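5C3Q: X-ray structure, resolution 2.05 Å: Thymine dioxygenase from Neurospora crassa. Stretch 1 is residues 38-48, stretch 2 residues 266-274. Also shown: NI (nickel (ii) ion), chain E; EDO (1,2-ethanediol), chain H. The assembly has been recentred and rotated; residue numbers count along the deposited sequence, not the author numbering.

Stretch 1, residues 38-48: ILHGFQTAGFI
Stretch 2, residues 266-274: DTIKSTVHR

The end of a helix exposes carbonyl groups that no further turn can satisfy, and a passing extended segment often supplies the missing partners. Thymine dioxygenase gives a clear example, in which residues 38-48 and 266-274 bury 472 Å² between them, both sides summed. The helix, begun earlier in the chain, runs through Ile-38; Gly-46 is the first residue after it to leave helical phi/psi, and its positive phi (phi/psi 81/-2) suits glycine. Gly-46 N and Ala-45 N both donate to Gly-41 O at 3.0 Å, and the chain then enters a strand at Phe-47 (-135/142). Alongside, Ile-268 to Thr-271 are extended, with phi between -97° and -111° and psi between 114° and 142°. In register, the CA atoms of Gln-43 and Ile-268 lie 4.2 Å apart, those of Gly-46 and Lys-269 4.5 Å, both segments advancing in roughly the same direction.

Lys-269 covers the most surface. Its N donates to Phe-42 O at 2.9 Å, almost linearly (177°), while its CA-to-CB bond points toward residues 38-48 and an m, m, t, t chain brings CE within 3.1 Å of Gln-43 O. Ile-268 (m, t) packs CG2 against Phe-42 CB at 3.9 Å and CD1 against Leu-39 CD1 at 4.1 Å, a buried apolar patch. Gln-43 (chi1 m, chi2 t, chi3 -29°) places its CG 3.3 Å from Thr-267 O, and its CA makes a CA-H...O contact with the same Thr-267 O, also at 3.3 Å; a water links its NE2 to Thr-267 OG1, 2.8 Å from each.

Thr-271, chi1 m, turns OG1 to donate to Ala-45 O at 2.6 Å. A CB on Gly-46 would lie 2.4 Å from that OG1 and 2.7 Å from Lys-269 O, so the bare CA permits the close approach.

Phe-47, chi1 -93° and chi2 76°, presents its edge to the face of His-273: centroids 5.3 Å apart, planes at 73°. His-273, chi1 p, donates from ND1 to Thr-271 O at 2.9 Å, leaving NE2 to bind nickel at 2.2 Å.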

ATOM      1  N   ILE A  38       7.576  -2.291 -16.580  1.00 21.22           N
ATOM      2  CA  ILE A  38       7.359  -2.142 -15.143  1.00 20.88           C
ATOM      3  C   ILE A  38       8.168  -0.957 -14.612  1.00 20.45           C
ATOM      4  O   ILE A  38       7.621  -0.073 -13.960  1.00 20.43           O
ATOM      5  CB  ILE A  38       7.721  -3.439 -14.385  1.00 20.74           C
ATOM      6  CG1 ILE A  38       6.683  -4.527 -14.691  1.00 21.04           C
ATOM      7  CG2 ILE A  38       7.807  -3.198 -12.884  1.00 20.64           C
ATOM      8  CD1 ILE A  38       7.109  -5.932 -14.310  1.00 21.22           C
ATOM      9  N   LEU A  39       9.465  -0.941 -14.906  1.00 20.77           N
ATOM     10  CA  LEU A  39      10.335   0.151 -14.477  1.00 20.47           C
ATOM     11  C   LEU A  39       9.869   1.508 -15.013  1.00 20.51           C
ATOM     12  O   LEU A  39       9.814   2.479 -14.271  1.00 19.98           O
ATOM     13  CB  LEU A  39      11.779  -0.103 -14.902  1.00 20.71           C
ATOM     14  CG  LEU A  39      12.774   0.999 -14.518  1.00 20.83           C
ATOM     15  CD1 LEU A  39      12.818   1.199 -13.010  1.00 20.47           C
ATOM     16  CD2 LEU A  39      14.157   0.688 -15.059  1.00 21.45           C
ATOM     17  N   HIS A  40       9.530   1.568 -16.296  1.00 21.15           N
ATOM     18  CA  HIS A  40       9.069   2.816 -16.898  1.00 21.73           C
ATOM     19  C   HIS A  40       7.826   3.348 -16.179  1.00 21.02           C
ATOM     20  O   HIS A  40       7.705   4.553 -15.959  1.00 20.88           O
ATOM     21  CB  HIS A  40       8.788   2.632 -18.388  1.00 23.05           C
ATOM     22  CG  HIS A  40       8.442   3.905 -19.094  1.00 24.02           C
ATOM     23  ND1 HIS A  40       9.387   4.853 -19.423  1.00 25.02           N
ATOM     24  CD2 HIS A  40       7.257   4.391 -19.523  1.00 24.52           C
ATOM     25  CE1 HIS A  40       8.799   5.867 -20.029  1.00 25.25           C
ATOM     26  NE2 HIS A  40       7.505   5.612 -20.104  1.00 25.39           N
ATOM     27  N   GLY A  41       6.921   2.446 -15.801  1.00 20.81           N
ATOM     28  CA  GLY A  41       5.746   2.802 -14.997  1.00 20.43           C
ATOM     29  C   GLY A  41       6.106   3.440 -13.663  1.00 19.97           C
ATOM     30  O   GLY A  41       5.541   4.469 -13.286  1.00 20.06           O
ATOM     31  N   PHE A  42       7.048   2.835 -12.947  1.00 19.91           N
ATOM     32  CA  PHE A  42       7.501   3.388 -11.668  1.00 19.72           C
ATOM     33  C   PHE A  42       8.244   4.718 -11.845  1.00 19.97           C
ATOM     34  O   PHE A  42       8.165   5.587 -10.984  1.00 19.95           O
ATOM     35  CB  PHE A  42       8.380   2.392 -10.905  1.00 19.68           C
ATOM     36  CG  PHE A  42       7.633   1.198 -10.355  1.00 19.89           C
ATOM     37  CD1 PHE A  42       6.467   1.360  -9.618  1.00 19.87           C
ATOM     38  CD2 PHE A  42       8.112  -0.091 -10.562  1.00 20.09           C
ATOM     39  CE1 PHE A  42       5.788   0.269  -9.106  1.00 20.00           C
ATOM     40  CE2 PHE A  42       7.438  -1.187 -10.052  1.00 20.43           C
ATOM     41  CZ  PHE A  42       6.275  -1.009  -9.319  1.00 20.19           C
ATOM     42  N   GLN A  43       8.954   4.877 -12.960  1.00 20.16           N
ATOM     43  CA  GLN A  43       9.721   6.099 -13.221  1.00 20.50           C
ATOM     44  C   GLN A  43       8.872   7.292 -13.668  1.00 20.45           C
ATOM     45  O   GLN A  43       9.360   8.419 -13.674  1.00 20.65           O
ATOM     46  CB  GLN A  43      10.803   5.846 -14.283  1.00 21.19           C
ATOM     47  CG  GLN A  43      11.945   4.951 -13.825  1.00 21.40           C
ATOM     48  CD  GLN A  43      12.936   4.655 -14.937  1.00 22.03           C
ATOM     49  OE1 GLN A  43      12.578   4.636 -16.107  1.00 22.96           O
ATOM     50  NE2 GLN A  43      14.183   4.405 -14.572  1.00 22.41           N
ATOM     51  N   THR A  44       7.619   7.055 -14.045  1.00 20.40           N
ATOM     52  CA  THR A  44       6.778   8.103 -14.617  1.00 20.56           C
ATOM     53  C   THR A  44       5.563   8.360 -13.733  1.00 20.09           C
ATOM     54  O   THR A  44       5.409   9.457 -13.191  1.00 19.96           O
ATOM     55  CB  THR A  44       6.356   7.749 -16.058  1.00 21.38           C
ATOM     56  OG1 THR A  44       5.753   6.450 -16.087  1.00 21.19           O
ATOM     57  CG2 THR A  44       7.573   7.755 -16.976  1.00 22.00           C
ATOM     58  N   ALA A  45       4.726   7.342 -13.557  1.00 19.59           N
ATOM     59  CA  ALA A  45       3.507   7.458 -12.752  1.00 18.94           C
ATOM     60  C   ALA A  45       3.720   7.112 -11.280  1.00 18.62           C
ATOM     61  O   ALA A  45       2.986   7.594 -10.418  1.00 18.27           O
ATOM     62  CB  ALA A  45       2.418   6.570 -13.327  1.00 19.17           C
ATOM     63  N   GLY A  46       4.698   6.257 -11.000  1.00 18.41           N
ATOM     64  CA  GLY A  46       4.907   5.738  -9.651  1.00 18.38           C
ATOM     65  C   GLY A  46       3.969   4.596  -9.310  1.00 18.26           C
ATOM     66  O   GLY A  46       4.066   4.019  -8.226  1.00 18.11           O
ATOM     67  N   PHE A  47       3.082   4.267 -10.252  1.00 18.79           N
ATOM     68  CA  PHE A  47       2.019   3.280 -10.090  1.00 18.40           C
ATOM     69  C   PHE A  47       1.976   2.389 -11.329  1.00 18.75           C
ATOM     70  O   PHE A  47       2.176   2.876 -12.446  1.00 18.41           O
ATOM     71  CB  PHE A  47       0.662   3.986  -9.981  1.00 18.73           C
ATOM     72  CG  PHE A  47       0.224   4.277  -8.574  1.00 18.43           C
ATOM     73  CD1 PHE A  47       0.792   5.321  -7.854  1.00 18.41           C
ATOM     74  CD2 PHE A  47      -0.776   3.531  -7.981  1.00 18.52           C
ATOM     75  CE1 PHE A  47       0.382   5.593  -6.556  1.00 18.15           C
ATOM     76  CE2 PHE A  47      -1.192   3.798  -6.683  1.00 18.41           C
ATOM     77  CZ  PHE A  47      -0.614   4.835  -5.975  1.00 18.09           C
ATOM     78  N   ILE A  48       1.721   1.094 -11.131  1.00 18.55           N
ATOM     79  CA  ILE A  48       1.373   0.175 -12.222  1.00 19.02           C
ATOM     80  C   ILE A  48       0.223  -0.744 -11.784  1.00 19.14           C
ATOM     81  O   ILE A  48      -0.070  -0.853 -10.588  1.00 18.99           O
ATOM     82  CB  ILE A  48       2.581  -0.681 -12.672  1.00 19.35           C
ATOM     83  CG1 ILE A  48       3.046  -1.612 -11.541  1.00 19.50           C
ATOM     84  CG2 ILE A  48       3.727   0.220 -13.128  1.00 19.38           C
ATOM     85  CD1 ILE A  48       4.155  -2.564 -11.940  1.00 19.88           C
ATOM     86  N   ASP A 266      15.444   9.474  -6.710  1.00 20.25           N
ATOM     87  CA  ASP A 266      14.277  10.065  -7.380  1.00 20.30           C
ATOM     88  C   ASP A 266      14.128   9.741  -8.872  1.00 20.30           C
ATOM     89  O   ASP A 266      13.471  10.485  -9.598  1.00 20.69           O
ATOM     90  CB  ASP A 266      14.227  11.587  -7.153  1.00 20.94           C
ATOM     91  CG  ASP A 266      13.893  11.951  -5.719  1.00 21.10           C
ATOM     92  OD1 ASP A 266      13.284  11.120  -5.014  1.00 21.33           O
ATOM     93  OD2 ASP A 266      14.236  13.072  -5.295  1.00 21.80           O
ATOM     94  N   THR A 267      14.711   8.638  -9.334  1.00 20.04           N
ATOM     95  CA  THR A 267      14.421   8.169 -10.691  1.00 20.01           C
ATOM     96  C   THR A 267      13.077   7.435 -10.691  1.00 19.62           C
ATOM     97  O   THR A 267      12.389   7.403 -11.703  1.00 19.33           O
ATOM     98  CB  THR A 267      15.537   7.275 -11.271  1.00 20.22           C
ATOM     99  OG1 THR A 267      15.780   6.166 -10.402  1.00 19.89           O
ATOM    100  CG2 THR A 267      16.816   8.070 -11.446  1.00 20.93           C
ATOM    101  N   ILE A 268      12.715   6.858  -9.545  1.00 19.54           N
ATOM    102  CA  ILE A 268      11.403   6.251  -9.337  1.00 19.38           C
ATOM    103  C   ILE A 268      10.533   7.188  -8.497  1.00 19.59           C
ATOM    104  O   ILE A 268      11.021   7.804  -7.547  1.00 19.58           O
ATOM    105  CB  ILE A 268      11.533   4.865  -8.676  1.00 19.32           C
ATOM    106  CG1 ILE A 268      12.067   3.867  -9.716  1.00 19.72           C
ATOM    107  CG2 ILE A 268      10.188   4.407  -8.110  1.00 19.10           C
ATOM    108  CD1 ILE A 268      12.486   2.524  -9.169  1.00 19.80           C
ATOM    109  N   LYS A 269       9.253   7.293  -8.860  1.00 19.79           N
ATOM    110  CA  LYS A 269       8.327   8.233  -8.228  1.00 20.13           C
ATOM    111  C   LYS A 269       7.499   7.565  -7.137  1.00 19.33           C
ATOM    112  O   LYS A 269       7.062   6.429  -7.299  1.00 19.24           O
ATOM    113  CB  LYS A 269       7.356   8.831  -9.263  1.00 21.12           C
ATOM    114  CG  LYS A 269       7.984   9.289 -10.568  1.00 22.34           C
ATOM    115  CD  LYS A 269       8.977  10.422 -10.377  1.00 23.73           C
ATOM    116  CE  LYS A 269       9.583  10.825 -11.714  1.00 24.75           C
ATOM    117  NZ  LYS A 269      10.450  12.023 -11.625  1.00 25.99           N
ATOM    118  N   SER A 270       7.292   8.277  -6.031  1.00 18.57           N
ATOM    119  CA  SER A 270       6.324   7.886  -5.015  1.00 18.05           C
ATOM    120  C   SER A 270       5.199   8.906  -5.064  1.00 17.59           C
ATOM    121  O   SER A 270       5.407  10.074  -4.751  1.00 17.53           O
ATOM    122  CB  SER A 270       6.947   7.860  -3.623  1.00 18.24           C
ATOM    123  OG  SER A 270       5.967   7.483  -2.664  1.00 18.58           O
ATOM    124  N   THR A 271       4.014   8.459  -5.460  1.00 17.18           N
ATOM    125  CA  THR A 271       2.945   9.364  -5.883  1.00 17.58           C
ATOM    126  C   THR A 271       1.837   9.451  -4.845  1.00 17.41           C
ATOM    127  O   THR A 271       1.474   8.449  -4.218  1.00 17.05           O
ATOM    128  CB  THR A 271       2.380   8.902  -7.238  1.00 17.79           C
ATOM    129  OG1 THR A 271       3.460   8.818  -8.175  1.00 17.92           O
ATOM    130  CG2 THR A 271       1.329   9.860  -7.781  1.00 18.37           C
ATOM    131  N   VAL A 272       1.304  10.659  -4.685  1.00 17.65           N
ATOM    132  CA  VAL A 272       0.261  10.941  -3.712  1.00 17.52           C
ATOM    133  C   VAL A 272      -1.030  10.271  -4.171  1.00 17.77           C
ATOM    134  O   VAL A 272      -1.383  10.329  -5.351  1.00 17.75           O
ATOM    135  CB  VAL A 272       0.045  12.462  -3.544  1.00 18.04           C
ATOM    136  CG1 VAL A 272      -1.129  12.764  -2.616  1.00 18.26           C
ATOM    137  CG2 VAL A 272       1.315  13.128  -3.014  1.00 18.05           C
ATOM    138  N   HIS A 273      -1.718   9.630  -3.230  1.00 17.50           N
ATOM    139  CA  HIS A 273      -2.989   8.981  -3.501  1.00 17.66           C
ATOM    140  C   HIS A 273      -3.911   9.057  -2.285  1.00 18.01           C
ATOM    141  O   HIS A 273      -3.475   9.372  -1.179  1.00 17.60           O
ATOM    142  CB  HIS A 273      -2.768   7.525  -3.930  1.00 17.60           C
ATOM    143  CG  HIS A 273      -1.907   6.744  -2.993  1.00 17.40           C
ATOM    144  ND1 HIS A 273      -0.556   6.985  -2.845  1.00 17.63           N
ATOM    145  CD2 HIS A 273      -2.202   5.729  -2.151  1.00 17.26           C
ATOM    146  CE1 HIS A 273      -0.060   6.151  -1.950  1.00 17.25           C
ATOM    147  NE2 HIS A 273      -1.038   5.380  -1.515  1.00 17.14           N
ATOM    148  N   ARG A 274      -5.191   8.778  -2.512  1.00 18.58           N
ATOM    149  CA  ARG A 274      -6.215   8.895  -1.482  1.00 19.08           C
ATOM    150  C   ARG A 274      -7.387   7.996  -1.842  1.00 19.99           C
ATOM    151  O   ARG A 274      -7.419   7.420  -2.932  1.00 19.85           O
ATOM    152  CB  ARG A 274      -6.689  10.348  -1.359  1.00 19.30           C
ATOM    153  CG  ARG A 274      -7.536  10.833  -2.526  1.00 19.65           C
ATOM    154  CD  ARG A 274      -7.790  12.329  -2.469  1.00 20.21           C
ATOM    155  NE  ARG A 274      -8.680  12.756  -3.547  1.00 20.48           N
ATOM    156  CZ  ARG A 274      -9.206  13.972  -3.663  1.00 21.06           C
ATOM    157  NH1 ARG A 274      -8.944  14.918  -2.768  1.00 21.31           N
ATOM    158  NH2 ARG A 274     -10.012  14.242  -4.681  1.00 21.48           N
TER
HETATM  159 NI    NI E 401      -1.362   4.338   0.449  1.00 24.37          NI
HETATM  160  C1  EDO H 404       3.258  11.422 -11.054  1.00 36.69           C
HETATM  161  O1  EDO H 404       3.049  12.834 -11.173  1.00 37.86           O
HETATM  162  C2  EDO H 404       4.594  11.179 -10.363  1.00 36.02           C
HETATM  163  O2  EDO H 404       4.454  11.319  -8.942  1.00 35.09           O
HETATM  164  O   HOH W   1      15.520   3.981 -12.157  1.00 25.06           O
HETATM  165  O   HOH W   2       3.776   5.662  -5.890  1.00 20.14           O
HETATM  166  O   HOH W   3      -1.140   2.376  -0.541  1.00 27.76           O